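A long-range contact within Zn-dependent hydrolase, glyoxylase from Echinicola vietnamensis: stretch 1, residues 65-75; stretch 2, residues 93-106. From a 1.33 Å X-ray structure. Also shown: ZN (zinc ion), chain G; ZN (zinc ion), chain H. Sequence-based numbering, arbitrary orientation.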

# COMPACT_ATOMS: atom_id res chain seq x y z
N GLY A 65 -11.00 -7.96 -15.04
CA GLY A 65 -10.64 -6.85 -15.91
C GLY A 65 -10.62 -5.51 -15.24
O GLY A 65 -10.52 -4.49 -15.94
N GLU A 66 -10.69 -5.47 -13.91
CA GLU A 66 -10.67 -4.23 -13.16
C GLU A 66 -9.55 -4.27 -12.14
O GLU A 66 -9.10 -5.34 -11.72
N ALA A 67 -9.07 -3.09 -11.76
CA ALA A 67 -7.95 -2.99 -10.84
C ALA A 67 -8.13 -1.85 -9.86
O ALA A 67 -8.73 -0.81 -10.17
N VAL A 68 -7.62 -2.07 -8.64
CA VAL A 68 -7.47 -1.00 -7.66
C VAL A 68 -6.02 -0.98 -7.20
O VAL A 68 -5.42 -2.03 -6.97
N VAL A 69 -5.45 0.22 -7.10
CA VAL A 69 -4.05 0.39 -6.72
C VAL A 69 -3.96 0.97 -5.31
O VAL A 69 -4.67 1.92 -4.97
N PHE A 70 -3.06 0.40 -4.51
CA PHE A 70 -2.71 0.91 -3.20
C PHE A 70 -1.31 1.47 -3.28
O PHE A 70 -0.37 0.74 -3.58
N ASP A 71 -1.21 2.78 -3.02
CA ASP A 71 -0.01 3.60 -3.08
C ASP A 71 0.44 3.85 -4.51
O ASP A 71 0.36 2.97 -5.39
N THR A 72 0.90 5.04 -4.74
CA THR A 72 1.63 5.33 -5.96
C THR A 72 3.11 5.12 -5.73
O THR A 72 3.58 5.21 -4.59
N PRO A 73 3.87 4.82 -6.77
CA PRO A 73 5.31 5.08 -6.71
C PRO A 73 5.58 6.52 -6.29
O PRO A 73 4.69 7.37 -6.36
N SER A 74 6.80 6.82 -5.82
CA SER A 74 7.07 8.17 -5.31
C SER A 74 6.98 9.23 -6.40
O SER A 74 6.65 10.40 -6.12
N THR A 75 7.33 8.89 -7.62
CA THR A 75 7.45 9.91 -8.63
C THR A 75 6.33 9.79 -9.65
O THR A 75 5.74 8.72 -9.85
N VAL A 93 -9.04 0.78 -14.39
CA VAL A 93 -8.48 1.15 -13.10
C VAL A 93 -9.55 1.95 -12.36
O VAL A 93 -9.89 3.07 -12.73
N ASN A 94 -10.09 1.35 -11.32
CA ASN A 94 -11.24 1.93 -10.64
C ASN A 94 -10.87 2.97 -9.61
O ASN A 94 -11.66 3.88 -9.36
N ALA A 95 -9.72 2.84 -8.97
CA ALA A 95 -9.40 3.72 -7.85
C ALA A 95 -7.95 3.54 -7.50
O ALA A 95 -7.34 2.50 -7.79
N VAL A 96 -7.40 4.57 -6.85
CA VAL A 96 -6.13 4.50 -6.16
C VAL A 96 -6.35 4.90 -4.71
O VAL A 96 -7.16 5.79 -4.42
N VAL A 97 -5.63 4.24 -3.80
CA VAL A 97 -5.70 4.52 -2.37
C VAL A 97 -4.31 4.94 -1.90
O VAL A 97 -3.34 4.22 -2.12
N ALA A 98 -4.23 6.07 -1.20
CA ALA A 98 -2.98 6.50 -0.57
C ALA A 98 -3.05 6.06 0.88
O ALA A 98 -3.94 6.50 1.62
N THR A 99 -2.15 5.16 1.28
CA THR A 99 -2.29 4.57 2.61
C THR A 99 -1.73 5.43 3.74
O THR A 99 -1.95 5.07 4.91
N HIS A 100 -1.02 6.50 3.45
CA HIS A 100 -0.78 7.59 4.39
C HIS A 100 -0.30 8.78 3.57
O HIS A 100 -0.22 8.72 2.34
N PHE A 101 0.01 9.87 4.25
CA PHE A 101 0.25 11.13 3.54
C PHE A 101 1.65 11.29 2.94
O PHE A 101 1.89 12.28 2.25
N HIS A 102 2.57 10.35 3.16
CA HIS A 102 3.93 10.53 2.67
C HIS A 102 4.03 10.31 1.15
O HIS A 102 3.15 9.75 0.51
N LEU A 103 5.16 10.71 0.57
CA LEU A 103 5.31 10.70 -0.89
C LEU A 103 5.41 9.29 -1.49
O LEU A 103 5.07 9.12 -2.67
N ASP A 104 5.83 8.29 -0.72
CA ASP A 104 5.83 6.92 -1.23
C ASP A 104 4.45 6.28 -1.16
O ASP A 104 4.32 5.05 -1.35
N CYS A 105 3.43 7.08 -0.88
CA CYS A 105 2.04 6.70 -0.99
C CYS A 105 1.31 7.53 -2.02
O CYS A 105 0.38 7.03 -2.66
N LEU A 106 1.66 8.83 -2.18
CA LEU A 106 0.81 9.69 -2.99
C LEU A 106 1.57 10.62 -3.91
O LEU A 106 0.94 11.48 -4.54

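What does D71, which gives up the most surface, do at the end of its strand? Its CA-to-CB bond runs sideways, but with chi1 m the carboxylate comes nearer. D71 OD1 accepts two hydrogen bonds, from T99 N at 3.0 Å and T99 OG1 at 2.8 Å; the p rotamer of T99 brings that hydroxyl to the same oxygen. The CB of C105 lies 3.6 Å from D71 OD1.

How does T72 meet the helical segment? Its chi1 is p, and T72 OG1 donates to P73 O at 2.8 Å within its own stretch. T72 CG2 reaches V96 CG2 at 4.2 Å, while T72 N donates to C105 O at 2.9 Å.

Which side chains pack along the parallel strands, and where does N94 fit? V69 (t) shares a face with V93 and V96, its CB 4.2 Å from V96 CG2. On the other face, V97 (t) covers one face of the F70 ring, and T99 CG2 sits at its edge. N94 (m) points toward stretch 1, where N94 ND2 donates to E66 OE1 at 2.9 Å.

Where do the zinc ions enter? H100 NE2 and H102 ND1 bind one and D104 OD2 the other; water 1 bridges both and donates to D104 OD1 at 2.6 Å.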

# COMPACT_ATOMS: atom_id res chain seq x y z
CB GLU A 66 -12.02 -4.01 -12.45
CG GLU A 66 -13.18 -3.97 -13.43
CD GLU A 66 -14.55 -3.69 -12.81
OE1 GLU A 66 -14.59 -3.33 -11.62
OE2 GLU A 66 -15.56 -3.82 -13.54
CB ALA A 67 -6.66 -2.76 -11.62
CB VAL A 68 -8.41 -1.23 -6.47
CG1 VAL A 68 -8.06 -0.29 -5.32
CG2 VAL A 68 -9.88 -1.10 -6.92
CB VAL A 69 -3.33 1.29 -7.74
CG1 VAL A 69 -1.89 1.53 -7.32
CG2 VAL A 69 -3.42 0.71 -9.13
CB PHE A 70 -2.75 -0.20 -2.14
CG PHE A 70 -4.14 -0.58 -1.74
CD1 PHE A 70 -4.92 -1.37 -2.56
CD2 PHE A 70 -4.71 -0.09 -0.55
CE1 PHE A 70 -6.20 -1.69 -2.21
CE2 PHE A 70 -5.99 -0.39 -0.23
CZ PHE A 70 -6.72 -1.23 -1.04
CB ASP A 71 1.15 3.03 -2.27
CG ASP A 71 0.97 3.21 -0.77
OD1 ASP A 71 -0.09 3.70 -0.33
OD2 ASP A 71 1.91 2.84 -0.04
CB THR A 72 1.42 6.78 -6.41
OG1 THR A 72 2.04 7.68 -5.48
CG2 THR A 72 -0.05 7.12 -6.49
CB PRO A 73 5.78 4.80 -8.14
CG PRO A 73 4.75 3.82 -8.70
CD PRO A 73 3.45 4.28 -8.08
CB SER A 74 8.49 8.23 -4.72
OG SER A 74 8.55 7.52 -3.50
CB THR A 75 8.78 9.85 -9.37
OG1 THR A 75 8.69 8.79 -10.30
CG2 THR A 75 9.98 9.61 -8.45
CB VAL A 93 -7.16 1.92 -13.22
CG1 VAL A 93 -6.60 2.15 -11.85
CG2 VAL A 93 -6.21 1.14 -14.12
CB ASN A 94 -12.00 0.84 -9.88
CG ASN A 94 -12.70 -0.14 -10.79
OD1 ASN A 94 -12.88 0.11 -11.97
ND2 ASN A 94 -13.10 -1.27 -10.24
CB ALA A 95 -10.27 3.42 -6.63
CB VAL A 96 -5.04 5.35 -6.84
CG1 VAL A 96 -5.44 6.83 -6.90
CG2 VAL A 96 -3.71 5.18 -6.12
CB VAL A 97 -6.15 3.27 -1.59
CG1 VAL A 97 -6.19 3.55 -0.10
CG2 VAL A 97 -7.50 2.78 -2.08
CB ALA A 98 -2.84 8.02 -0.61
CB THR A 99 -1.74 3.13 2.65
OG1 THR A 99 -0.34 3.10 2.37
CG2 THR A 99 -2.51 2.22 1.70
CB HIS A 100 0.14 7.27 5.59
CG HIS A 100 1.53 6.87 5.24
ND1 HIS A 100 1.87 5.59 4.86
CD2 HIS A 100 2.70 7.56 5.29
CE1 HIS A 100 3.18 5.52 4.64
NE2 HIS A 100 3.70 6.70 4.91
CB PHE A 101 -0.05 12.33 4.45
CG PHE A 101 1.03 12.63 5.47
CD1 PHE A 101 1.01 12.01 6.72
CD2 PHE A 101 2.03 13.56 5.19
CE1 PHE A 101 1.98 12.30 7.66
CE2 PHE A 101 3.00 13.88 6.15
CZ PHE A 101 2.98 13.22 7.38
CB HIS A 102 4.87 9.55 3.36
CG HIS A 102 5.19 9.89 4.77
ND1 HIS A 102 5.68 8.95 5.66
CD2 HIS A 102 5.13 11.06 5.45
CE1 HIS A 102 5.90 9.53 6.82
NE2 HIS A 102 5.58 10.81 6.72
CB LEU A 103 6.48 11.59 -1.30
CG LEU A 103 6.21 13.09 -1.09
CD1 LEU A 103 7.51 13.85 -1.31
CD2 LEU A 103 5.14 13.62 -2.04
CB ASP A 104 6.89 6.04 -0.52
CG ASP A 104 6.75 5.99 1.01
OD1 ASP A 104 6.47 7.06 1.61
OD2 ASP A 104 6.95 4.87 1.60
CB CYS A 105 1.33 6.88 0.36
SG CYS A 105 2.13 6.01 1.68
CB LEU A 106 -0.18 10.48 -2.12
CG LEU A 106 0.33 11.13 -0.83
CD1 LEU A 106 1.34 12.20 -1.18
CD2 LEU A 106 -0.80 11.73 -0.06
ZN ZN G . 5.69 6.94 5.36
ZN ZN H . 7.23 4.23 3.78
O HOH W 1 6.96 6.32 4.09
O HOH W 2 8.28 3.80 5.78